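Sialidase domain-containing protein (PDB 5HX0) is of unknown function but folds as a six-bladed beta-propeller of the sialidase (BNR-repeat) type, so it may bind or hydrolyse glycosides. Local coordinates at residues A58-V63 with S124-L129; A206-A211 with F263-V268; W222-T227 with H238-D243; F279-G284 with Q310-H315. All coordinates share one frame; numbering follows the deposited sequence. Where two conformers were deposited one is given.

Interaction 1 (A58-V63 with S124-L129). With ACT (acetate ion), chain D.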
loop_
_atom_site.group_PDB
_atom_site.type_symbol
_atom_site.label_atom_id
_atom_site.label_comp_id
_atom_site.label_asym_id
_atom_site.label_seq_id
_atom_site.Cartn_x
_atom_site.Cartn_y
_atom_site.Cartn_z
ATOM N N ALA A 58 2.915 -10.725 10.738
ATOM C CA ALA A 58 1.535 -10.315 10.988
ATOM C C ALA A 58 1.398 -10.068 12.478
ATOM O O ALA A 58 1.704 -10.960 13.277
ATOM C CB ALA A 58 0.530 -11.379 10.519
ATOM N N ALA A 59 0.967 -8.864 12.861
ATOM C CA ALA A 59 1.041 -8.521 14.281
ATOM C C ALA A 59 0.038 -7.433 14.648
ATOM O O ALA A 59 -0.523 -6.757 13.791
ATOM C CB ALA A 59 2.465 -8.082 14.657
ATOM N N PHE A 60 -0.162 -7.265 15.965
ATOM C CA PHE A 60 -0.892 -6.148 16.564
ATOM C C PHE A 60 -2.356 -6.126 16.117
ATOM O O PHE A 60 -2.775 -5.192 15.413
ATOM C CB PHE A 60 -0.200 -4.810 16.201
ATOM C CG PHE A 60 1.328 -4.867 16.307
ATOM C CD1 PHE A 60 1.937 -5.314 17.481
ATOM C CD2 PHE A 60 2.128 -4.495 15.237
ATOM C CE1 PHE A 60 3.342 -5.396 17.592
ATOM C CE2 PHE A 60 3.542 -4.578 15.329
ATOM C CZ PHE A 60 4.143 -5.018 16.513
ATOM N N PRO A 61 -3.164 -7.118 16.484
ATOM C CA PRO A 61 -4.550 -7.151 15.994
ATOM C C PRO A 61 -5.514 -6.317 16.830
ATOM O O PRO A 61 -5.302 -6.049 18.021
ATOM C CB PRO A 61 -4.909 -8.637 16.091
ATOM C CG PRO A 61 -4.157 -9.076 17.394
ATOM C CD PRO A 61 -2.842 -8.294 17.332
ATOM N N SER A 62 -6.584 -5.868 16.176
ATOM C CA SER A 62 -7.783 -5.449 16.886
ATOM C C SER A 62 -8.970 -6.050 16.150
ATOM O O SER A 62 -8.867 -6.438 14.984
ATOM C CB SER A 62 -7.898 -3.920 17.008
ATOM O OG SER A 62 -8.045 -3.310 15.752
ATOM N N VAL A 63 -10.096 -6.156 16.842
ATOM C CA VAL A 63 -11.216 -6.913 16.280
ATOM C C VAL A 63 -12.543 -6.384 16.812
ATOM O O VAL A 63 -12.659 -5.991 17.982
ATOM C CB VAL A 63 -11.015 -8.428 16.543
ATOM C CG1 VAL A 63 -10.827 -8.715 18.045
ATOM C CG2 VAL A 63 -12.172 -9.240 15.992
ATOM N N SER A 124 2.683 1.670 8.135
ATOM C CA SER A 124 1.622 1.914 9.109
ATOM C C SER A 124 1.633 0.864 10.217
ATOM O O SER A 124 2.019 -0.287 9.997
ATOM C CB SER A 124 0.266 1.929 8.412
ATOM O OG SER A 124 0.236 2.968 7.452
ATOM N N GLN A 125 1.177 1.253 11.407
ATOM C CA GLN A 125 1.309 0.408 12.596
ATOM C C GLN A 125 -0.041 0.086 13.231
ATOM O O GLN A 125 -1.038 0.772 12.996
ATOM C CB GLN A 125 2.152 1.113 13.656
ATOM C CG GLN A 125 3.526 1.544 13.145
ATOM C CD GLN A 125 4.360 0.349 12.777
ATOM O OE1 GLN A 125 4.636 0.111 11.605
ATOM N NE2 GLN A 125 4.755 -0.432 13.780
ATOM N N ASP A 126 -0.032 -0.943 14.083
ATOM C CA ASP A 126 -1.039 -1.193 15.117
ATOM C C ASP A 126 -2.432 -0.630 14.815
ATOM O O ASP A 126 -2.861 0.332 15.467
ATOM C CB ASP A 126 -0.577 -0.596 16.451
ATOM C CG ASP A 126 0.803 -1.083 16.877
ATOM O OD1 ASP A 126 1.611 -1.461 16.010
ATOM O OD2 ASP A 126 1.086 -1.074 18.099
ATOM N N PRO A 127 -3.173 -1.181 13.861
ATOM C CA PRO A 127 -4.533 -0.667 13.619
ATOM C C PRO A 127 -5.413 -0.936 14.828
ATOM O O PRO A 127 -5.525 -2.072 15.288
ATOM C CB PRO A 127 -5.010 -1.468 12.400
ATOM C CG PRO A 127 -4.224 -2.819 12.541
ATOM C CD PRO A 127 -2.887 -2.438 13.134
ATOM N N CYS A 128 -6.061 0.108 15.330
ATOM C CA CYS A 128 -6.940 -0.016 16.482
ATOM C C CYS A 128 -8.365 0.338 16.062
ATOM O O CYS A 128 -8.667 1.505 15.825
ATOM C CB CYS A 128 -6.430 0.892 17.609
ATOM S SG CYS A 128 -4.931 0.168 18.317
ATOM N N LEU A 129 -9.228 -0.667 15.979
ATOM C CA LEU A 129 -10.615 -0.502 15.556
ATOM C C LEU A 129 -11.514 -0.095 16.727
ATOM O O LEU A 129 -11.403 -0.633 17.837
ATOM C CB LEU A 129 -11.133 -1.811 14.949
ATOM C CG LEU A 129 -10.425 -2.375 13.711
ATOM C CD1 LEU A 129 -11.029 -3.739 13.282
ATOM C CD2 LEU A 129 -10.524 -1.378 12.558
HETATM C C ACT D . 4.705 -1.296 17.789
HETATM O O ACT D . 4.319 -0.611 16.804
HETATM O OXT ACT D . 3.810 -1.803 18.533
HETATM C CH3 ACT D . 6.170 -1.482 18.061
HETATM O O HOH W 1 -3.226 -2.810 16.929
#
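S62 meets the backbone of P127-L129 with its hydroxyl. In the conformer described, OG donates to P127 O at 2.8 Å, from above that carbonyl plane, and accepts from L129 N at 2.9 Å. With chi1 at 65°, OG sits between its own backbone N and carbonyl carbon; serine is small enough to fit here, and L129 CG packs on the same oxygen. A second conformer of S62 exists, so this double grip may not be constant. Next to it, a water donates to both F60 O and P127 O, linking two acceptors that could not bond each other. The F60 ring lies beneath the D126 carboxylate, OD1 standing 3.2 Å from CD2, with the two planes 31° apart. A59 CB lies over the ring centre on the opposite face. The two segments run nearly parallel, 9° apart, as the innermost strands of adjacent blades do around the axis of a six-bladed propeller; F60 lies opposite D126 in register, and each has positive phi and precedes a proline. An acetate, probably from the crystallisation liquor, shares the D126 side of the F60 ring, its OXT 3.7 Å from F60 CE1. Q125 NE2 donates to acetate O at 3.1 Å. Farther out, R76 bonds Q125 OE1, consistent with the amide nitrogen being directed to the acetate, while H91 and Y384 meet the F60 ring edge-to-face.

Interaction 2 (A206-A211 with F263-V268)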
loop_
_atom_site.group_PDB
_atom_site.type_symbol
_atom_site.label_atom_id
_atom_site.label_comp_id
_atom_site.label_asym_id
_atom_site.label_seq_id
_atom_site.Cartn_x
_atom_site.Cartn_y
_atom_site.Cartn_z
ATOM N N ALA A 206 -1.109 13.176 17.698
ATOM C CA ALA A 206 -1.185 12.159 18.746
ATOM C C ALA A 206 -1.575 10.785 18.169
ATOM O O ALA A 206 -2.084 10.664 17.059
ATOM C CB ALA A 206 -2.187 12.584 19.822
ATOM N N TYR A 207 -1.378 9.741 18.977
ATOM C CA TYR A 207 -1.440 8.354 18.500
ATOM C C TYR A 207 -1.448 7.451 19.729
ATOM O O TYR A 207 -1.053 7.870 20.821
ATOM C CB TYR A 207 -0.221 8.002 17.616
ATOM C CG TYR A 207 1.031 8.008 18.466
ATOM C CD1 TYR A 207 1.669 9.203 18.756
ATOM C CD2 TYR A 207 1.513 6.829 19.077
ATOM C CE1 TYR A 207 2.769 9.245 19.592
ATOM C CE2 TYR A 207 2.607 6.861 19.917
ATOM C CZ TYR A 207 3.232 8.078 20.179
ATOM O OH TYR A 207 4.318 8.150 21.030
ATOM N N ASN A 208 -1.856 6.200 19.538
ATOM C CA ASN A 208 -1.515 5.169 20.516
ATOM C C ASN A 208 -1.844 3.800 19.937
ATOM O O ASN A 208 -2.484 3.680 18.887
ATOM C CB ASN A 208 -2.246 5.344 21.855
ATOM C CG ASN A 208 -1.378 4.923 23.031
ATOM O OD1 ASN A 208 -0.326 4.307 22.835
ATOM N ND2 ASN A 208 -1.818 5.240 24.249
ATOM N N ARG A 209 -1.406 2.763 20.648
ATOM C CA ARG A 209 -2.038 1.458 20.547
ATOM C C ARG A 209 -2.906 1.277 21.784
ATOM O O ARG A 209 -2.425 1.450 22.909
ATOM C CB ARG A 209 -1.023 0.308 20.432
ATOM C CG ARG A 209 -1.688 -1.087 20.194
ATOM C CD ARG A 209 -2.227 -1.732 21.506
ATOM N NE ARG A 209 -2.801 -3.059 21.277
ATOM C CZ ARG A 209 -3.445 -3.774 22.196
ATOM N NH1 ARG A 209 -3.890 -4.994 21.881
ATOM N NH2 ARG A 209 -3.670 -3.279 23.422
ATOM N N GLY A 210 -4.159 0.906 21.574
ATOM C CA GLY A 210 -5.089 0.679 22.670
ATOM C C GLY A 210 -6.508 0.939 22.215
ATOM O O GLY A 210 -6.750 1.524 21.162
ATOM N N ALA A 211 -7.456 0.480 23.033
ATOM C CA ALA A 211 -8.864 0.645 22.708
ATOM C C ALA A 211 -9.358 2.037 23.087
ATOM O O ALA A 211 -9.062 2.545 24.182
ATOM C CB ALA A 211 -9.713 -0.414 23.418
ATOM N N PHE A 263 4.675 6.111 30.450
ATOM C CA PHE A 263 3.384 5.493 30.172
ATOM C C PHE A 263 3.158 5.631 28.676
ATOM O O PHE A 263 3.322 6.726 28.130
ATOM C CB PHE A 263 2.272 6.182 30.969
ATOM C CG PHE A 263 2.521 6.178 32.442
ATOM C CD1 PHE A 263 2.194 5.068 33.203
ATOM C CD2 PHE A 263 3.140 7.259 33.052
ATOM C CE1 PHE A 263 2.464 5.046 34.585
ATOM C CE2 PHE A 263 3.406 7.251 34.403
ATOM C CZ PHE A 263 3.064 6.141 35.174
ATOM N N ASN A 264 2.843 4.524 28.002
ATOM C CA ASN A 264 2.665 4.610 26.554
ATOM C C ASN A 264 1.355 3.951 26.138
ATOM O O ASN A 264 0.309 4.616 26.133
ATOM C CB ASN A 264 3.892 4.039 25.796
ATOM C CG ASN A 264 4.449 2.736 26.401
ATOM O OD1 ASN A 264 3.756 1.720 26.453
ATOM N ND2 ASN A 264 5.719 2.751 26.795
ATOM N N GLU A 265 1.365 2.661 25.812
ATOM C CA GLU A 265 0.153 2.033 25.265
ATOM C C GLU A 265 -0.941 1.933 26.328
ATOM O O GLU A 265 -0.688 1.494 27.453
ATOM C CB GLU A 265 0.508 0.653 24.713
ATOM C CG GLU A 265 1.434 0.800 23.558
ATOM C CD GLU A 265 1.976 -0.510 23.053
ATOM O OE1 GLU A 265 1.908 -1.533 23.771
ATOM O OE2 GLU A 265 2.490 -0.510 21.925
ATOM N N ALA A 266 -2.155 2.357 25.983
ATOM C CA ALA A 266 -3.222 2.483 26.970
ATOM C C ALA A 266 -4.554 2.151 26.326
ATOM O O ALA A 266 -4.843 2.634 25.227
ATOM C CB ALA A 266 -3.267 3.908 27.539
ATOM N N SER A 267 -5.361 1.339 27.007
ATOM C CA SER A 267 -6.761 1.132 26.637
ATOM C C SER A 267 -7.653 1.834 27.647
ATOM O O SER A 267 -7.376 1.804 28.848
ATOM C CB SER A 267 -7.105 -0.360 26.583
ATOM O OG SER A 267 -6.607 -0.954 25.382
ATOM N N VAL A 268 -8.726 2.455 27.174
ATOM C CA VAL A 268 -9.588 3.235 28.048
ATOM C C VAL A 268 -10.942 2.544 28.131
ATOM O O VAL A 268 -11.327 1.780 27.238
ATOM C CB VAL A 268 -9.709 4.705 27.580
ATOM C CG1 VAL A 268 -10.551 4.835 26.279
ATOM C CG2 VAL A 268 -10.244 5.597 28.725
HETATM O O HOH W 2 -7.232 4.639 24.575
#
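A211 N points almost straight at S267 OG, 2.9 Å away with 175° at the hydrogen; the same hydroxyl bonds M314 O, and a serine can serve both because its oxygen accepts and donates at once. One residue further along, V268 N reaches A211 O at 3.0 Å. At the other end of the contact N208 ND2 donates to N264 O at 2.9 Å, the acceptor lying close to the amide plane, and it also bonds V223 O. An asparagine suits this junction, since its amide nitrogen can tie a loop to two strands. Between these ends A266 N bonds R209 O at 3.2 Å, less straight, at 137°. At G210 a CB would collide with A266 O; glycine's bare CA approaches to 3.2 Å in a CA-H...O contact. The CB of R209 rests against the E265 side chain, while their polar ends go to other partners: R209 NH1 to P369 O, E265 to Y368 and R281. Segment 206-211, part of the loop leading to strand 213-214, thus runs beside strand 262-270, the innermost of the next propeller blade. A266 and V268 from this strand pack on V223 of strand 220-229, and A266 also touches L280 of strand 276-283.

Interaction 3 (W222-T227 with H238-D243)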
loop_
_atom_site.group_PDB
_atom_site.type_symbol
_atom_site.label_atom_id
_atom_site.label_comp_id
_atom_site.label_asym_id
_atom_site.label_seq_id
_atom_site.Cartn_x
_atom_site.Cartn_y
_atom_site.Cartn_z
ATOM N N TRP A 222 -10.275 8.549 24.238
ATOM C CA TRP A 222 -9.066 8.002 23.625
ATOM C C TRP A 222 -7.882 8.431 24.474
ATOM O O TRP A 222 -7.616 9.633 24.593
ATOM C CB TRP A 222 -8.902 8.512 22.190
ATOM C CG TRP A 222 -7.812 7.843 21.406
ATOM C CD1 TRP A 222 -7.176 6.668 21.696
ATOM C CD2 TRP A 222 -7.225 8.335 20.193
ATOM N NE1 TRP A 222 -6.226 6.391 20.731
ATOM C CE2 TRP A 222 -6.244 7.400 19.795
ATOM C CE3 TRP A 222 -7.448 9.475 19.401
ATOM C CZ2 TRP A 222 -5.484 7.564 18.640
ATOM C CZ3 TRP A 222 -6.697 9.643 18.259
ATOM C CH2 TRP A 222 -5.720 8.694 17.884
ATOM N N VAL A 223 -7.175 7.477 25.072
ATOM C CA VAL A 223 -5.970 7.812 25.832
ATOM C C VAL A 223 -4.756 7.646 24.922
ATOM O O VAL A 223 -4.444 6.531 24.481
ATOM C CB VAL A 223 -5.845 6.963 27.099
ATOM C CG1 VAL A 223 -4.506 7.251 27.811
ATOM C CG2 VAL A 223 -7.029 7.247 28.027
ATOM N N VAL A 224 -4.066 8.754 24.658
ATOM C CA VAL A 224 -2.962 8.788 23.702
ATOM C C VAL A 224 -1.643 8.928 24.450
ATOM O O VAL A 224 -1.591 9.258 25.636
ATOM C CB VAL A 224 -3.101 9.926 22.666
ATOM C CG1 VAL A 224 -4.350 9.740 21.794
ATOM C CG2 VAL A 224 -3.093 11.299 23.368
ATOM N N ALA A 225 -0.560 8.658 23.733
ATOM C CA ALA A 225 0.785 8.748 24.271
ATOM C C ALA A 225 1.445 10.002 23.732
ATOM O O ALA A 225 1.135 10.453 22.627
ATOM C CB ALA A 225 1.616 7.518 23.879
ATOM N N ALA A 226 2.368 10.563 24.512
ATOM C CA ALA A 226 3.136 11.705 24.029
ATOM C C ALA A 226 4.541 11.633 24.604
ATOM O O ALA A 226 4.719 11.298 25.781
ATOM C CB ALA A 226 2.467 13.040 24.402
ATOM N N THR A 227 5.535 11.916 23.760
ATOM C CA THR A 227 6.913 12.048 24.221
ATOM C C THR A 227 7.054 13.425 24.852
ATOM O O THR A 227 6.871 14.434 24.165
ATOM C CB THR A 227 7.908 11.901 23.066
ATOM O OG1 THR A 227 7.802 10.608 22.479
ATOM C CG2 THR A 227 9.352 12.099 23.564
ATOM N N HIS A 238 -2.495 10.941 28.068
ATOM C CA HIS A 238 -3.382 12.092 28.052
ATOM C C HIS A 238 -4.698 11.652 27.425
ATOM O O HIS A 238 -4.701 10.856 26.484
ATOM C CB HIS A 238 -2.727 13.243 27.269
ATOM C CG HIS A 238 -1.362 13.572 27.778
ATOM N ND1 HIS A 238 -1.153 14.482 28.794
ATOM C CD2 HIS A 238 -0.151 13.037 27.500
ATOM C CE1 HIS A 238 0.135 14.526 29.087
ATOM N NE2 HIS A 238 0.766 13.655 28.322
ATOM N N LEU A 239 -5.809 12.133 27.975
ATOM C CA LEU A 239 -7.129 11.776 27.467
ATOM C C LEU A 239 -7.579 12.777 26.405
ATOM O O LEU A 239 -7.653 13.984 26.672
ATOM C CB LEU A 239 -8.147 11.727 28.603
ATOM C CG LEU A 239 -9.596 11.415 28.209
ATOM C CD1 LEU A 239 -9.717 10.016 27.626
ATOM C CD2 LEU A 239 -10.515 11.579 29.410
ATOM N N LEU A 240 -7.894 12.275 25.217
ATOM C CA LEU A 240 -8.605 13.041 24.209
ATOM C C LEU A 240 -10.068 12.619 24.183
ATOM O O LEU A 240 -10.422 11.480 24.503
ATOM C CB LEU A 240 -8.016 12.848 22.811
ATOM C CG LEU A 240 -6.512 13.036 22.622
ATOM C CD1 LEU A 240 -6.164 12.935 21.156
ATOM C CD2 LEU A 240 -6.062 14.360 23.195
ATOM N N ILE A 241 -10.915 13.546 23.775
ATOM C CA ILE A 241 -12.346 13.313 23.704
ATOM C C ILE A 241 -12.852 13.835 22.368
ATOM O O ILE A 241 -12.468 14.929 21.938
ATOM C CB ILE A 241 -13.057 14.008 24.881
ATOM C CG1 ILE A 241 -12.696 13.329 26.211
ATOM C CG2 ILE A 241 -14.514 14.097 24.606
ATOM C CD1 ILE A 241 -13.398 13.922 27.415
ATOM N N SER A 242 -13.710 13.057 21.708
ATOM C CA SER A 242 -14.349 13.483 20.474
ATOM C C SER A 242 -15.855 13.569 20.687
ATOM O O SER A 242 -16.474 12.594 21.118
ATOM C CB SER A 242 -14.055 12.528 19.317
ATOM O OG SER A 242 -14.773 12.975 18.164
ATOM N N ASP A 243 -16.445 14.722 20.354
ATOM C CA ASP A 243 -17.892 14.883 20.384
ATOM C C ASP A 243 -18.519 14.818 19.001
ATOM O O ASP A 243 -19.704 15.137 18.858
ATOM C CB ASP A 243 -18.278 16.206 21.055
ATOM C CG ASP A 243 -18.004 16.198 22.542
ATOM O OD1 ASP A 243 -18.591 15.348 23.251
ATOM O OD2 ASP A 243 -17.196 17.033 22.996
#
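W222 and V224 form antiparallel hydrogen-bonded pairs with L240 and H238, flanking the non-hydrogen-bonded pair V223-L239, and the axes of these short segments are 134° apart, well short of antiparallel. Of the four backbone bonds, L240 N to W222 O is the shortest at 2.7 Å. On the face carrying W222, the side chains of W222 and L240 lie side by side, with W222 CE3 4.1 Å from L240 CD1. V224 crosses L240 at about a right angle, bringing its CG1 to 3.7 Å from L240 CD1; the same CG1 stands over the centre of the W222 indole, 3.5 Å above the plane. A branched valine therefore fills the angle between a flat ring and a leucine. On the other face V223 CG2 meets L239 CD1 at 3.9 Å, again crosswise, and V223 goes on to A266 and V268 of the neighbouring blade. H238 lays CD2 4.1 Å from A226 CB, while its nitrogens bond S236 OG and Y251 OH, which fixes the rotation of the imidazole. This is the hairpin of the two middle strands of a propeller blade. Its chemistry implies a division of labour: peptide groups pair across the strands, and apolar surfaces are left to pack on both faces of the sheet.

Interaction 4 (F279-G284 with Q310-H315)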
loop_
_atom_site.group_PDB
_atom_site.type_symbol
_atom_site.label_atom_id
_atom_site.label_comp_id
_atom_site.label_asym_id
_atom_site.label_seq_id
_atom_site.Cartn_x
_atom_site.Cartn_y
_atom_site.Cartn_z
ATOM N N PHE A 279 -5.958 1.576 31.349
ATOM C CA PHE A 279 -5.063 0.468 31.677
ATOM C C PHE A 279 -3.761 0.645 30.897
ATOM O O PHE A 279 -3.775 0.638 29.661
ATOM C CB PHE A 279 -5.709 -0.880 31.344
ATOM C CG PHE A 279 -7.030 -1.124 32.039
ATOM C CD1 PHE A 279 -7.066 -1.525 33.384
ATOM C CD2 PHE A 279 -8.228 -0.969 31.354
ATOM C CE1 PHE A 279 -8.281 -1.774 34.038
ATOM C CE2 PHE A 279 -9.461 -1.205 32.006
ATOM C CZ PHE A 279 -9.478 -1.613 33.350
ATOM N N LEU A 280 -2.640 0.756 31.612
ATOM C CA LEU A 280 -1.439 1.405 31.087
ATOM C C LEU A 280 -0.229 0.476 31.048
ATOM O O LEU A 280 0.115 -0.159 32.052
ATOM C CB LEU A 280 -1.104 2.631 31.929
ATOM C CG LEU A 280 -2.283 3.530 32.303
ATOM C CD1 LEU A 280 -1.849 4.546 33.329
ATOM C CD2 LEU A 280 -2.835 4.227 31.057
ATOM N N ARG A 281 0.418 0.411 29.885
ATOM C CA ARG A 281 1.749 -0.179 29.755
ATOM C C ARG A 281 2.815 0.823 30.205
ATOM O O ARG A 281 2.726 2.014 29.908
ATOM C CB ARG A 281 2.003 -0.583 28.303
ATOM C CG ARG A 281 3.454 -0.993 28.000
ATOM C CD ARG A 281 3.623 -1.360 26.518
ATOM N NE ARG A 281 5.016 -1.694 26.224
ATOM C CZ ARG A 281 5.441 -2.244 25.086
ATOM N NH1 ARG A 281 4.587 -2.517 24.113
ATOM N NH2 ARG A 281 6.725 -2.539 24.923
ATOM N N THR A 282 3.832 0.342 30.911
ATOM C CA THR A 282 4.869 1.224 31.431
ATOM C C THR A 282 6.231 0.876 30.835
ATOM O O THR A 282 6.449 -0.218 30.313
ATOM C CB THR A 282 4.985 1.148 32.968
ATOM O OG1 THR A 282 5.195 -0.211 33.366
ATOM C CG2 THR A 282 3.735 1.712 33.661
ATOM N N ALA A 283 7.154 1.827 30.943
ATOM C CA ALA A 283 8.582 1.585 30.773
ATOM C C ALA A 283 9.287 2.147 32.000
ATOM O O ALA A 283 8.900 3.202 32.512
ATOM C CB ALA A 283 9.134 2.232 29.482
ATOM N N GLY A 284 10.287 1.425 32.498
ATOM C CA GLY A 284 10.981 1.860 33.697
ATOM C C GLY A 284 10.329 1.441 34.995
ATOM O O GLY A 284 10.686 1.973 36.050
ATOM N N GLN A 310 2.640 -8.076 36.206
ATOM C CA GLN A 310 3.347 -7.756 34.970
ATOM C C GLN A 310 2.512 -8.152 33.759
ATOM O O GLN A 310 1.892 -9.222 33.732
ATOM C CB GLN A 310 4.689 -8.489 34.881
ATOM C CG GLN A 310 5.720 -8.139 35.923
ATOM C CD GLN A 310 7.009 -8.932 35.725
ATOM O OE1 GLN A 310 7.006 -10.160 35.780
ATOM N NE2 GLN A 310 8.109 -8.230 35.464
ATOM N N GLY A 311 2.526 -7.297 32.754
ATOM C CA GLY A 311 1.902 -7.579 31.474
ATOM C C GLY A 311 1.688 -6.302 30.696
ATOM O O GLY A 311 1.620 -5.201 31.255
ATOM N N HIS A 312 1.571 -6.460 29.379
ATOM C CA HIS A 312 1.332 -5.350 28.471
ATOM C C HIS A 312 1.119 -5.871 27.046
ATOM O O HIS A 312 1.500 -6.980 26.721
ATOM C CB HIS A 312 2.514 -4.364 28.463
ATOM C CG HIS A 312 3.712 -4.869 27.722
ATOM N ND1 HIS A 312 4.848 -5.310 28.366
ATOM C CD2 HIS A 312 3.962 -4.988 26.393
ATOM C CE1 HIS A 312 5.747 -5.680 27.468
ATOM N NE2 HIS A 312 5.235 -5.497 26.263
ATOM N N PRO A 313 0.483 -5.063 26.190
ATOM C CA PRO A 313 -0.353 -3.949 26.608
ATOM C C PRO A 313 -1.687 -4.541 27.077
ATOM O O PRO A 313 -1.863 -5.758 26.985
ATOM C CB PRO A 313 -0.511 -3.126 25.326
ATOM C CG PRO A 313 -0.517 -4.187 24.234
ATOM C CD PRO A 313 0.419 -5.301 24.739
HETATM N N MSE A 314 -2.604 -3.706 27.541
HETATM C CA MSE A 314 -3.868 -4.169 28.102
HETATM C C MSE A 314 -5.036 -3.834 27.174
HETATM O O MSE A 314 -4.982 -2.831 26.456
HETATM C CB MSE A 314 -4.111 -3.539 29.492
HETATM C CG MSE A 314 -3.659 -4.421 30.693
HETATM SE SE MSE A 314 -1.745 -4.674 30.739
HETATM C CE MSE A 314 -1.086 -2.837 30.823
ATOM N N HIS A 315 -6.069 -4.683 27.195
ATOM C CA HIS A 315 -7.327 -4.449 26.494
ATOM C C HIS A 315 -8.476 -4.818 27.425
ATOM O O HIS A 315 -8.410 -5.847 28.098
ATOM C CB HIS A 315 -7.446 -5.297 25.192
ATOM C CG HIS A 315 -8.751 -5.101 24.489
ATOM N ND1 HIS A 315 -9.827 -5.951 24.658
ATOM C CD2 HIS A 315 -9.187 -4.101 23.686
ATOM C CE1 HIS A 315 -10.856 -5.498 23.961
ATOM N NE2 HIS A 315 -10.503 -4.365 23.382
HETATM O O HOH W 3 -2.333 -0.827 27.677
HETATM O O HOH W 4 3.560 -2.571 31.495
#
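R281 lies across the H312 side chain, its aliphatic part over CB and its guanidinium on the imidazole. Its CB and CG begin above H312 CB, the latter at 3.5 Å. CG is anti to the backbone N (chi1 170°) and the chain stays extended, and CD arrives 3.6 Å from H312 CD2. NE then stands over the ring face toward the rim, and CZ comes within 3.4 Å of H312 CD2. At the tip, NH1 stays close to CD2 and NH2 to NE2. The guanidinium is thus stacked on the imidazole, centres 3.8 Å apart and planes at 25°; NH1 also makes a salt bridge with E265. H312 is itself held by D287, which bonds its ND1. Arginine suits the place because it offers a long apolar shaft and a flat charged end together. The residue after H312 is P313, joined by a cis peptide, and there the chain turns a corner. Beyond it the selenomethionine M314 packs its CB 3.6 Å from F279 CB and bends back so that CE lies 3.2 Å from L280 O. No direct hydrogen bond crosses; instead a water accepts from M314 N and donates to F279 O. Strand 276-283 lies between strands 262-270 and 288-294 of its blade, and M314 leads into strand 314-318, the innermost of the following blade, whose neighbour 324-330 packs on F279 and M314.

All four contacts are buried, but the centres of interactions 1 and 2 lie about 7 and 6 Å from the centre of the chain, against about 11 and 13 Å for interactions 4 and 3. Interaction 3 alone joins strands within one blade, by backbone pairing and apolar packing; the others join separate blades or loops, through side chain to backbone bonds, waters, a stack and, in interaction 2, some backbone pairing. Interaction 2 is the hub: N208 and Y207 tie it to interaction 3, S267 and E265 to interaction 4, whose strand 276-283 neighbours its strand 262-270. Toward interaction 1, D126 OD2 stands 4.1 Å from E265 OE2, two carboxylates near a bound acetate that may mark a pocket.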